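Side-chain contacts in BREX protein BrxA (Magnetospirillum magneticum, PDB 3BHW), which probably forms part of a type 1 BREX system, which protects bacteria against double-stranded DNA phages by preventing replication of the phage DNA: residues A[10-15]-A[98-103]; A[17-22]-A[76-81]; A[26-31]-A[36-41]; A[65-68]-A[73-76]; A[68-73]-A[90-95]. All coordinates share one frame; numbering follows the deposited sequence.

Interaction 1: residues A[10-15]-A[98-103]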
# COMPACT_ATOMS: atom_id res chain seq x y z
N ALA A 10 -3.81 12.37 -1.60
CA ALA A 10 -4.76 11.60 -0.85
C ALA A 10 -5.22 10.32 -1.58
O ALA A 10 -6.06 9.61 -1.04
CB ALA A 10 -5.96 12.46 -0.49
N ASP A 11 -4.66 10.02 -2.76
CA ASP A 11 -5.16 8.87 -3.54
C ASP A 11 -5.20 7.56 -2.70
O ASP A 11 -6.14 6.77 -2.83
CB ASP A 11 -4.34 8.64 -4.81
CG ASP A 11 -4.51 9.76 -5.83
OD1 ASP A 11 -5.59 10.41 -5.88
OD2 ASP A 11 -3.59 9.96 -6.64
N ILE A 12 -4.21 7.39 -1.83
CA ILE A 12 -4.08 6.21 -0.99
C ILE A 12 -5.35 5.91 -0.18
O ILE A 12 -5.64 4.74 0.12
CB ILE A 12 -2.80 6.31 -0.12
CG1 ILE A 12 -2.37 4.95 0.47
CG2 ILE A 12 -2.92 7.43 0.95
CD1 ILE A 12 -2.64 4.81 1.96
N GLY A 13 -6.13 6.95 0.13
CA GLY A 13 -7.34 6.82 0.92
C GLY A 13 -8.50 6.11 0.24
O GLY A 13 -9.50 5.78 0.90
N GLY A 14 -8.38 5.90 -1.06
CA GLY A 14 -9.44 5.23 -1.82
C GLY A 14 -9.68 3.77 -1.43
O GLY A 14 -10.76 3.20 -1.69
N GLY A 15 -8.67 3.15 -0.83
CA GLY A 15 -8.82 1.78 -0.34
C GLY A 15 -7.55 1.16 0.21
O GLY A 15 -6.42 1.59 -0.11
N SER A 98 2.47 5.56 -3.16
CA SER A 98 2.12 6.62 -2.19
C SER A 98 3.25 7.14 -1.27
O SER A 98 3.56 6.54 -0.27
CB SER A 98 0.92 6.22 -1.35
OG SER A 98 0.67 7.15 -0.29
N THR A 99 3.82 8.30 -1.60
CA THR A 99 4.78 8.95 -0.71
C THR A 99 4.16 9.26 0.65
O THR A 99 4.86 9.29 1.65
CB THR A 99 5.39 10.21 -1.42
OG1 THR A 99 5.95 9.78 -2.67
CG2 THR A 99 6.48 10.85 -0.57
N LEU A 100 2.85 9.53 0.70
CA LEU A 100 2.21 9.81 1.97
C LEU A 100 2.31 8.60 2.92
O LEU A 100 2.62 8.75 4.12
CB LEU A 100 0.75 10.25 1.76
CG LEU A 100 -0.02 10.58 3.03
CD1 LEU A 100 0.36 11.94 3.52
CD2 LEU A 100 -1.53 10.46 2.69
N LEU A 101 2.03 7.40 2.38
CA LEU A 101 2.20 6.15 3.14
C LEU A 101 3.68 5.88 3.44
O LEU A 101 4.07 5.66 4.59
CB LEU A 101 1.59 4.96 2.40
CG LEU A 101 1.80 3.61 3.10
CD1 LEU A 101 1.06 3.50 4.46
CD2 LEU A 101 1.29 2.53 2.15
N GLY A 102 4.51 5.89 2.41
CA GLY A 102 5.93 5.59 2.61
C GLY A 102 6.60 6.47 3.67
O GLY A 102 7.32 5.94 4.55
N ASP A 103 6.36 7.79 3.60
CA ASP A 103 6.94 8.75 4.54
C ASP A 103 6.38 8.53 5.96
O ASP A 103 7.09 8.75 6.93
CB ASP A 103 6.76 10.23 4.09
CG ASP A 103 7.78 10.66 3.05
OD1 ASP A 103 8.55 9.80 2.57
OD2 ASP A 103 7.81 11.88 2.74
O HOH W 1 -1.30 8.63 -2.16

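Interaction 2: residues A[17-22]-A[76-81]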
# COMPACT_ATOMS: atom_id res chain seq x y z
N LEU A 17 -5.38 -2.58 1.28
CA LEU A 17 -4.67 -3.44 0.33
C LEU A 17 -5.61 -4.35 -0.49
O LEU A 17 -5.41 -4.53 -1.68
CB LEU A 17 -3.60 -4.25 1.03
CG LEU A 17 -2.59 -3.34 1.75
CD1 LEU A 17 -1.54 -4.23 2.43
CD2 LEU A 17 -1.91 -2.34 0.86
N LYS A 18 -6.61 -4.90 0.17
CA LYS A 18 -7.64 -5.71 -0.45
C LYS A 18 -7.05 -6.79 -1.32
O LYS A 18 -7.14 -6.76 -2.55
CB LYS A 18 -8.56 -4.82 -1.25
CG LYS A 18 -9.44 -3.93 -0.38
CD LYS A 18 -10.51 -3.31 -1.20
CE LYS A 18 -11.46 -2.56 -0.33
NZ LYS A 18 -12.44 -3.46 0.28
N LEU A 19 -6.46 -7.78 -0.68
CA LEU A 19 -5.74 -8.83 -1.41
C LEU A 19 -6.59 -9.60 -2.43
O LEU A 19 -6.14 -9.77 -3.60
CB LEU A 19 -5.05 -9.80 -0.46
CG LEU A 19 -4.34 -10.89 -1.23
CD1 LEU A 19 -3.25 -10.34 -2.14
CD2 LEU A 19 -3.77 -11.89 -0.25
N PRO A 20 -7.78 -10.08 -2.01
CA PRO A 20 -8.53 -10.86 -2.99
C PRO A 20 -8.75 -10.10 -4.32
O PRO A 20 -8.55 -10.65 -5.44
CB PRO A 20 -9.85 -11.15 -2.27
CG PRO A 20 -9.46 -11.15 -0.80
CD PRO A 20 -8.49 -10.02 -0.71
N GLU A 21 -9.20 -8.87 -4.22
CA GLU A 21 -9.42 -8.07 -5.42
C GLU A 21 -8.10 -7.84 -6.15
O GLU A 21 -8.05 -7.84 -7.37
CB GLU A 21 -9.99 -6.72 -5.07
CG GLU A 21 -11.47 -6.76 -4.70
CD GLU A 21 -11.70 -6.95 -3.23
OE1 GLU A 21 -10.77 -7.45 -2.51
OE2 GLU A 21 -12.83 -6.61 -2.79
N SER A 22 -7.03 -7.65 -5.39
CA SER A 22 -5.76 -7.33 -6.00
C SER A 22 -5.25 -8.54 -6.80
O SER A 22 -4.57 -8.37 -7.81
CB SER A 22 -4.71 -6.92 -4.94
OG SER A 22 -4.90 -5.55 -4.54
N GLN A 76 2.96 -11.65 -10.43
CA GLN A 76 2.82 -13.10 -10.31
C GLN A 76 2.78 -13.51 -8.82
O GLN A 76 2.05 -14.40 -8.44
CB GLN A 76 3.96 -13.79 -11.07
CG GLN A 76 3.72 -15.26 -11.36
CD GLN A 76 3.16 -15.54 -12.76
OE1 GLN A 76 2.29 -16.40 -12.92
NE2 GLN A 76 3.66 -14.84 -13.77
N MET A 77 3.56 -12.81 -7.99
CA MET A 77 3.54 -12.99 -6.55
C MET A 77 2.18 -12.66 -5.93
O MET A 77 1.70 -13.36 -5.02
CB MET A 77 4.60 -12.12 -5.88
CG MET A 77 6.01 -12.45 -6.29
SD MET A 77 7.26 -11.49 -5.42
CE MET A 77 6.91 -11.95 -3.74
N VAL A 78 1.57 -11.59 -6.42
CA VAL A 78 0.25 -11.17 -5.94
C VAL A 78 -0.77 -12.23 -6.33
O VAL A 78 -1.53 -12.69 -5.48
CB VAL A 78 -0.17 -9.77 -6.44
CG1 VAL A 78 -1.58 -9.44 -5.94
CG2 VAL A 78 0.80 -8.76 -5.93
N ARG A 79 -0.73 -12.64 -7.59
CA ARG A 79 -1.74 -13.58 -8.10
C ARG A 79 -1.60 -14.96 -7.47
O ARG A 79 -2.61 -15.57 -7.07
CB ARG A 79 -1.67 -13.68 -9.63
CG ARG A 79 -2.81 -14.53 -10.17
CD ARG A 79 -2.61 -14.88 -11.62
NE ARG A 79 -1.52 -15.83 -11.81
CZ ARG A 79 -0.86 -16.01 -12.95
NH1 ARG A 79 -1.15 -15.28 -14.03
NH2 ARG A 79 0.12 -16.89 -13.01
N ASP A 80 -0.36 -15.44 -7.37
CA ASP A 80 -0.08 -16.85 -7.08
C ASP A 80 0.43 -17.14 -5.68
O ASP A 80 0.33 -18.26 -5.21
CB ASP A 80 0.90 -17.42 -8.11
CG ASP A 80 0.32 -17.44 -9.53
OD1 ASP A 80 -0.92 -17.59 -9.69
OD2 ASP A 80 1.12 -17.31 -10.48
N GLY A 81 0.95 -16.13 -5.00
CA GLY A 81 1.68 -16.39 -3.76
C GLY A 81 0.77 -16.66 -2.58
O GLY A 81 -0.46 -16.49 -2.66

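Interaction 3: residues A[26-31]-A[36-41]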
# COMPACT_ATOMS: atom_id res chain seq x y z
N ALA A 26 -4.11 -8.44 -10.61
CA ALA A 26 -2.81 -9.01 -10.98
C ALA A 26 -2.93 -10.07 -12.07
O ALA A 26 -2.09 -10.12 -12.98
CB ALA A 26 -2.11 -9.57 -9.76
N GLY A 27 -3.97 -10.91 -12.01
CA GLY A 27 -4.28 -11.83 -13.12
C GLY A 27 -4.47 -11.13 -14.45
O GLY A 27 -3.90 -11.54 -15.46
N LEU A 28 -5.28 -10.07 -14.43
CA LEU A 28 -5.57 -9.30 -15.63
C LEU A 28 -4.33 -8.64 -16.15
O LEU A 28 -4.17 -8.49 -17.37
CB LEU A 28 -6.63 -8.24 -15.35
CG LEU A 28 -8.06 -8.78 -15.34
CD1 LEU A 28 -8.94 -7.83 -14.53
CD2 LEU A 28 -8.56 -8.92 -16.76
N LEU A 29 -3.44 -8.21 -15.24
CA LEU A 29 -2.19 -7.60 -15.68
C LEU A 29 -1.30 -8.66 -16.35
O LEU A 29 -0.66 -8.39 -17.37
CB LEU A 29 -1.47 -6.91 -14.52
CG LEU A 29 -2.16 -5.58 -14.13
CD1 LEU A 29 -1.61 -5.03 -12.81
CD2 LEU A 29 -2.02 -4.56 -15.24
N LEU A 30 -1.30 -9.87 -15.80
CA LEU A 30 -0.47 -10.95 -16.33
C LEU A 30 -1.03 -11.54 -17.63
O LEU A 30 -0.27 -12.07 -18.44
CB LEU A 30 -0.29 -12.05 -15.30
CG LEU A 30 0.61 -11.66 -14.13
CD1 LEU A 30 0.48 -12.61 -12.90
CD2 LEU A 30 2.06 -11.49 -14.63
N GLU A 31 -2.35 -11.46 -17.83
CA GLU A 31 -2.95 -11.98 -19.08
C GLU A 31 -2.69 -11.03 -20.22
O GLU A 31 -2.29 -11.45 -21.31
CB GLU A 31 -4.45 -12.30 -18.92
CG GLU A 31 -5.44 -11.15 -19.06
CD GLU A 31 -6.90 -11.63 -18.95
OE1 GLU A 31 -7.32 -12.06 -17.85
OE2 GLU A 31 -7.62 -11.60 -19.97
N ASP A 36 -9.56 -0.58 -22.87
CA ASP A 36 -11.01 -0.72 -23.00
C ASP A 36 -11.52 -2.02 -22.37
O ASP A 36 -12.55 -2.05 -21.69
CB ASP A 36 -11.38 -0.71 -24.48
CG ASP A 36 -11.22 0.65 -25.12
OD1 ASP A 36 -11.01 1.66 -24.41
OD2 ASP A 36 -11.34 0.72 -26.35
N GLN A 37 -10.75 -3.09 -22.56
CA GLN A 37 -11.11 -4.40 -22.04
C GLN A 37 -10.92 -4.46 -20.53
O GLN A 37 -11.66 -5.15 -19.82
CB GLN A 37 -10.33 -5.49 -22.78
CG GLN A 37 -10.69 -6.91 -22.28
CD GLN A 37 -12.18 -7.21 -22.43
OE1 GLN A 37 -12.75 -6.93 -23.47
NE2 GLN A 37 -12.79 -7.76 -21.41
N TRP A 38 -9.95 -3.69 -20.03
CA TRP A 38 -9.73 -3.59 -18.59
C TRP A 38 -10.96 -3.06 -17.92
O TRP A 38 -11.49 -3.66 -16.99
CB TRP A 38 -8.52 -2.72 -18.22
CG TRP A 38 -8.64 -2.01 -16.86
CD1 TRP A 38 -8.88 -0.69 -16.66
CD2 TRP A 38 -8.49 -2.59 -15.55
NE1 TRP A 38 -8.89 -0.40 -15.32
CE2 TRP A 38 -8.65 -1.55 -14.62
CE3 TRP A 38 -8.18 -3.88 -15.08
CZ2 TRP A 38 -8.58 -1.75 -13.23
CZ3 TRP A 38 -8.11 -4.08 -13.71
CH2 TRP A 38 -8.31 -3.02 -12.80
N ARG A 39 -11.45 -1.95 -18.46
CA ARG A 39 -12.70 -1.32 -17.95
C ARG A 39 -13.95 -2.18 -18.12
O ARG A 39 -14.79 -2.25 -17.20
CB ARG A 39 -12.94 0.06 -18.55
CG ARG A 39 -11.96 1.13 -18.09
CD ARG A 39 -12.49 2.56 -18.34
NE ARG A 39 -13.85 2.73 -17.82
CZ ARG A 39 -14.68 3.73 -18.14
NH1 ARG A 39 -14.30 4.72 -18.96
NH2 ARG A 39 -15.90 3.75 -17.63
N HIS A 40 -14.09 -2.82 -19.27
CA HIS A 40 -15.16 -3.80 -19.45
C HIS A 40 -15.11 -4.93 -18.39
O HIS A 40 -16.15 -5.23 -17.82
CB HIS A 40 -15.14 -4.38 -20.85
CG HIS A 40 -16.25 -5.35 -21.10
ND1 HIS A 40 -17.47 -4.98 -21.60
CD2 HIS A 40 -16.34 -6.68 -20.87
CE1 HIS A 40 -18.27 -6.02 -21.68
NE2 HIS A 40 -17.59 -7.09 -21.29
N ALA A 41 -13.92 -5.55 -18.18
CA ALA A 41 -13.77 -6.64 -17.19
C ALA A 41 -14.19 -6.23 -15.76
O ALA A 41 -14.82 -6.99 -15.00
CB ALA A 41 -12.30 -7.12 -17.20

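Interaction 4: residues A[65-68]-A[73-76]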
# COMPACT_ATOMS: atom_id res chain seq x y z
N ASN A 65 -3.41 0.86 -10.42
CA ASN A 65 -2.35 1.86 -10.44
C ASN A 65 -1.25 1.46 -9.47
O ASN A 65 -0.04 1.57 -9.77
CB ASN A 65 -2.88 3.26 -10.12
CG ASN A 65 -3.67 3.85 -11.26
OD1 ASN A 65 -4.48 4.75 -11.06
ND2 ASN A 65 -3.47 3.31 -12.44
N ARG A 66 -1.66 1.07 -8.26
CA ARG A 66 -0.65 0.46 -7.33
C ARG A 66 0.24 -0.65 -7.95
O ARG A 66 1.47 -0.52 -7.99
CB ARG A 66 -1.31 -0.06 -6.09
CG ARG A 66 -1.70 1.03 -5.10
CD ARG A 66 -2.37 0.41 -3.89
NE ARG A 66 -2.70 1.38 -2.84
CZ ARG A 66 -3.72 1.30 -1.99
NH1 ARG A 66 -4.57 0.27 -2.02
NH2 ARG A 66 -3.87 2.25 -1.09
N LEU A 67 -0.40 -1.71 -8.49
CA LEU A 67 0.37 -2.83 -9.05
C LEU A 67 1.19 -2.42 -10.26
O LEU A 67 2.29 -2.97 -10.46
CB LEU A 67 -0.50 -4.04 -9.38
CG LEU A 67 -1.18 -4.72 -8.20
CD1 LEU A 67 -2.26 -5.61 -8.77
CD2 LEU A 67 -0.20 -5.59 -7.41
N GLU A 68 0.74 -1.42 -11.02
CA GLU A 68 1.47 -1.05 -12.24
C GLU A 68 2.71 -0.20 -11.97
O GLU A 68 3.46 0.13 -12.89
CB GLU A 68 0.56 -0.38 -13.26
CG GLU A 68 0.14 1.00 -12.92
CD GLU A 68 -0.33 1.76 -14.15
OE1 GLU A 68 -0.68 1.08 -15.15
OE2 GLU A 68 -0.34 3.01 -14.10
N GLU A 73 6.91 -9.90 -12.37
CA GLU A 73 7.39 -10.82 -11.36
C GLU A 73 6.56 -10.64 -10.08
O GLU A 73 6.15 -11.61 -9.42
CB GLU A 73 8.89 -10.55 -11.13
CG GLU A 73 9.77 -10.64 -12.42
CD GLU A 73 9.59 -9.49 -13.47
OE1 GLU A 73 9.34 -8.31 -13.11
OE2 GLU A 73 9.71 -9.80 -14.67
N LEU A 74 6.35 -9.38 -9.74
CA LEU A 74 5.59 -9.05 -8.55
C LEU A 74 4.08 -9.26 -8.75
O LEU A 74 3.40 -9.67 -7.84
CB LEU A 74 5.88 -7.64 -8.11
CG LEU A 74 5.12 -7.22 -6.86
CD1 LEU A 74 5.93 -6.20 -6.16
CD2 LEU A 74 3.78 -6.65 -7.31
N TRP A 75 3.55 -8.94 -9.93
CA TRP A 75 2.17 -9.33 -10.24
C TRP A 75 1.98 -10.84 -10.03
O TRP A 75 0.96 -11.25 -9.48
CB TRP A 75 1.78 -8.97 -11.67
CG TRP A 75 2.03 -7.57 -12.06
CD1 TRP A 75 2.17 -6.48 -11.25
CD2 TRP A 75 2.13 -7.10 -13.40
NE1 TRP A 75 2.35 -5.34 -12.01
CE2 TRP A 75 2.36 -5.71 -13.34
CE3 TRP A 75 2.04 -7.72 -14.65
CZ2 TRP A 75 2.50 -4.92 -14.49
CZ3 TRP A 75 2.22 -6.94 -15.79
CH2 TRP A 75 2.44 -5.57 -15.70
N GLN A 76 2.96 -11.65 -10.43
CA GLN A 76 2.82 -13.10 -10.31
C GLN A 76 2.78 -13.51 -8.82
O GLN A 76 2.05 -14.40 -8.44
CB GLN A 76 3.96 -13.79 -11.07
CG GLN A 76 3.72 -15.26 -11.36
CD GLN A 76 3.16 -15.54 -12.76
OE1 GLN A 76 2.29 -16.40 -12.92
NE2 GLN A 76 3.66 -14.84 -13.77

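Interaction 5: residues A[68-73]-A[90-95]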
# COMPACT_ATOMS: atom_id res chain seq x y z
N GLU A 68 0.74 -1.42 -11.02
CA GLU A 68 1.47 -1.05 -12.24
C GLU A 68 2.71 -0.20 -11.97
O GLU A 68 3.46 0.13 -12.89
CB GLU A 68 0.56 -0.38 -13.26
CG GLU A 68 0.14 1.00 -12.92
CD GLU A 68 -0.33 1.76 -14.15
OE1 GLU A 68 -0.68 1.08 -15.15
OE2 GLU A 68 -0.34 3.01 -14.10
N THR A 69 2.95 0.15 -10.71
CA THR A 69 4.27 0.69 -10.34
C THR A 69 5.34 -0.42 -10.33
O THR A 69 6.53 -0.09 -10.30
CB THR A 69 4.29 1.42 -8.95
OG1 THR A 69 4.03 0.51 -7.89
CG2 THR A 69 3.29 2.57 -8.83
N MET A 70 4.92 -1.69 -10.40
CA MET A 70 5.80 -2.87 -10.26
C MET A 70 5.65 -3.70 -11.53
O MET A 70 4.87 -3.34 -12.42
CB MET A 70 5.43 -3.73 -9.06
CG MET A 70 5.64 -3.07 -7.72
SD MET A 70 7.32 -2.43 -7.38
CE MET A 70 7.11 -2.19 -5.62
N GLY A 71 6.37 -4.80 -11.60
CA GLY A 71 6.50 -5.54 -12.84
C GLY A 71 5.87 -6.91 -12.76
O GLY A 71 5.33 -7.28 -11.71
N PRO A 72 5.93 -7.66 -13.86
CA PRO A 72 5.26 -8.98 -13.93
C PRO A 72 5.67 -9.96 -12.84
O PRO A 72 4.85 -10.78 -12.44
CB PRO A 72 5.71 -9.50 -15.30
CG PRO A 72 5.89 -8.29 -16.11
CD PRO A 72 6.55 -7.30 -15.15
N GLU A 73 6.91 -9.90 -12.37
CA GLU A 73 7.39 -10.82 -11.36
C GLU A 73 6.56 -10.64 -10.08
O GLU A 73 6.15 -11.61 -9.42
CB GLU A 73 8.89 -10.55 -11.13
CG GLU A 73 9.77 -10.64 -12.42
CD GLU A 73 9.59 -9.49 -13.47
OE1 GLU A 73 9.34 -8.31 -13.11
OE2 GLU A 73 9.71 -9.80 -14.67
N VAL A 90 1.61 -6.63 -2.31
CA VAL A 90 0.66 -5.53 -2.49
C VAL A 90 1.09 -4.31 -1.64
O VAL A 90 1.01 -3.14 -2.09
CB VAL A 90 -0.78 -5.96 -2.20
CG1 VAL A 90 -1.68 -4.74 -2.43
CG2 VAL A 90 -1.16 -7.08 -3.12
N PHE A 91 1.56 -4.57 -0.42
CA PHE A 91 2.06 -3.52 0.47
C PHE A 91 3.19 -2.72 -0.18
O PHE A 91 3.18 -1.47 -0.14
CB PHE A 91 2.48 -4.15 1.80
CG PHE A 91 2.91 -3.17 2.89
CD1 PHE A 91 2.21 -1.98 3.21
CD2 PHE A 91 4.03 -3.49 3.66
CE1 PHE A 91 2.68 -1.19 4.29
CE2 PHE A 91 4.46 -2.70 4.69
CZ PHE A 91 3.79 -1.56 5.03
N ALA A 92 4.08 -3.38 -0.88
CA ALA A 92 5.24 -2.72 -1.46
C ALA A 92 4.73 -1.83 -2.57
O ALA A 92 5.24 -0.72 -2.74
CB ALA A 92 6.18 -3.77 -2.05
N ALA A 93 3.80 -2.37 -3.37
CA ALA A 93 3.19 -1.60 -4.43
C ALA A 93 2.48 -0.39 -3.87
O ALA A 93 2.55 0.72 -4.45
CB ALA A 93 2.25 -2.48 -5.25
N ALA A 94 1.83 -0.55 -2.71
CA ALA A 94 1.10 0.61 -2.12
C ALA A 94 2.09 1.67 -1.67
O ALA A 94 1.86 2.89 -1.85
CB ALA A 94 0.23 0.19 -1.02
N ILE A 95 3.20 1.25 -1.12
CA ILE A 95 4.27 2.19 -0.76
C ILE A 95 4.84 2.93 -1.96
O ILE A 95 4.92 4.18 -1.97
CB ILE A 95 5.37 1.51 0.05
CG1 ILE A 95 4.76 1.09 1.40
CG2 ILE A 95 6.57 2.48 0.26
CD1 ILE A 95 5.57 0.01 2.10

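Interaction 1: residues A[10-15]-A[98-103]
Ile12 and Ser98 mark the nearest approach of the two backbones, with 6.3 Å between Ile12 CA and Ser98 CA. Ile12 belongs to a short 3-10 turn within 11-14, whereas Ser98 sits where helix 83-97 has ended and helix 99-112 is about to begin. Both side chains start out toward the opposite segment. Ile12 lays its branch carbon against the serine hydroxyl, Ile12 CB to Ser98 OG being 3.6 Å. Its CG2 methyl also touches Leu100 CD2 at 3.8 Å, the Ile12 and Leu100 side chains crossing at about a right angle. Ile12 is modelled in two conformers, and these distances belong to one of them. Ser98 OG, anti to the backbone N (chi1 172°), is placed both beside Ile12 CB and on Leu101 N, which donates to it over 3.0 Å and almost in a straight line (168°). A water joins this oxygen to the other segment, accepting from Ile12 N at 3.2 Å and lying 3.1 Å from Ser98 OG. Helix 145-161 covers Ile12 through Leu150, Val154 and Ile157. The arrangement is that of a serine N-cap at the break between two consecutive helices, roofed by an isoleucine within an all-helical core.

Interaction 2: residues A[17-22]-A[76-81]
Val78 is the residue through which 76-81 touches Leu19 and Ser22, and the residues on either side of it show how one helix serves several neighbours. Met77, just before it, carries its side chain to Val85 and to helix 179-187 in one of its two modelled conformers. The side chain of Val78 points toward 17-22. Its CG1 is trans to the backbone N (chi1 178°), and this methyl makes the whole crossing: Val78 CG1 lies 3.7 Å from Ser22 O and 4.1 Å from Ser22 CB, while Leu19 CD1 meets the same Val78 CG1 at 4.2 Å. A single branch of the valine thus rests on the first turn of helix 19-31. Such contact between the start of one helix and the last turns of another, with Val90 of helix 83-97 and Leu67 of helix 57-67 also on Val78, is helix-bundle packing. Just before helix 19-31, Glu160 accepts from the backbone nitrogens of Leu17 and of Lys18, the N-cap residue. Arg79 begins away from 17-22 and turns to its sequence neighbour, Arg79 NE donating to Asp80 OD1 at 2.8 Å and 171°. The oxygen lies in the guanidinium plane, although the donor stands above the plane of the carboxylate. Gly81 leaves the helix, its N still bonded to Met77 O at 2.9 Å and its carbonyl accepting from Arg23.

Interaction 3: residues A[26-31]-A[36-41]
Leu28 has the most surface buried here, because its two methyls divide the partners between them: one goes to Trp38 and the other to Ala41. With CG anti to the carbonyl carbon (chi1 -79°), the leucine projects from helix 19-31 toward helix 35-43. Leu28 CD1 meets the benzo part of the indole, 3.9 Å from Trp38 CZ3 and 4.1 Å from Trp38 CE3, and the two side chains cross at about a right angle. A turn of only three residues, 32-34, separates the helices, so this is the apolar joint of two consecutive helices, a helix-turn-helix-like connection in the plain topological sense. Trp38 first leaves its helix in another direction; its CG is roughly anti to the backbone N (chi1 151°), which brings the six-membered ring to the leucine. The same indole takes part in a cation-pi interaction with Arg64 of helix 57-67. One helical turn further on, Ala41 points toward 26-31, and its CB meets Leu28 CD2 at 4.2 Å. Val47, from the chain beyond helix 35-43, packs on Leu28 and is joined to Ala41 by backbone hydrogen bonding.

Interaction 4: residues A[65-68]-A[73-76]
Trp75 and Leu67 are joined by one polar bond and by an apolar contact beside it. In the hydrogen bond, the indole Trp75 NE1 donates to Leu67 O at 2.8 Å with an N-H...O angle of 158°. It is a short bond, directed well from the indole side, since the oxygen lies at the ring edge and in the plane of the indole. The carbonyl is used less conventionally: the donor stands 62° out of the carbonyl plane and on neither lone pair. Trp75 carries CG beside its backbone N and away from the carbonyl carbon (chi1 -51°), which lets the five-membered ring swing over to helix 57-67. One apolar contact lies beside this bond, the other at the end of the leucine. Leu67 CB rests 4.1 Å from Trp75 CD1, and Leu67 CD2 meets Leu74 CD2 at 4.1 Å, the leucine side chains crossing at about a right angle. Leu29 of helix 19-31 packs on both Leu67 and Trp75, while Ala89 and Tyr184 touch Leu74. Leu67 lies near the C-terminal end of helix 57-67, and its carbonyl takes a side-chain donor from the helix that follows the turn. The dipole of its own helix would probably make this oxygen a somewhat better acceptor. In chemical terms, a single short bond probably limits the rotation of the indole, with Leu67 CB packed beside the donor ring and the leucine pair further off.

Interaction 5: residues A[68-73]-A[90-95]
Met70 leans on Ala92 and Ala93, and its flexible chain shows how one unbranched side chain can follow the surface of a helix. CB leaves the backbone toward helix 83-97, with CG trans to the carbonyl carbon (chi1 -66°). Met70 CG is the first atom to touch, 4.2 Å from Ala93 CB. A bend at chi2 (-55°) then turns the sulfur aside, and SD serves to carry the chain on toward Ala92. The torsion about CG-SD is extended (chi3 -166°), and Met70 CE ends against the helix backbone, 3.7 Å from Ala92 O, 4.0 Å from Ala93 N and 4.0 Å from Ala92 CB. The methyl thus covers the peptide link between the two alanines, whose short side chains allow it close to the main chain. Next to it, Thr69 also points at the helix, yet its hydroxyl is hydrogen-bonded to Arg66 O in the preceding helix; Thr69 OG1 stays 3.8 Å from Ala93 O. Thr69 and Met70, in the connection from helix 57-67 to helix 72-80, lie against helix 83-97. Tyr184 and Leu185 of helix 179-187 also pack on Met70, Leu185 and Val193 reach Ala92 as well, and no strand takes part in this all-helical setting.

How the interactions relate
From the N terminus, interaction 1 closes the widest loop, tying the turn before helix 19-31 to the start of helix 99-112, and the other four lie within its span. Interaction 2 opens next and brings helix 72-80 back to the first turn of helix 19-31; inside its loop, interaction 3 closes the short turn between helices 19-31 and 35-43. Interaction 4 bridges helices 57-67 and 72-80 and ends on the part of the chain where interaction 2 ends. Interaction 5 starts beside it but runs on to helix 83-97, so it crosses interaction 2. Arg66 links interaction 4 back to interaction 1 through Gly15, and Ile95 packs interaction 5 on Leu101.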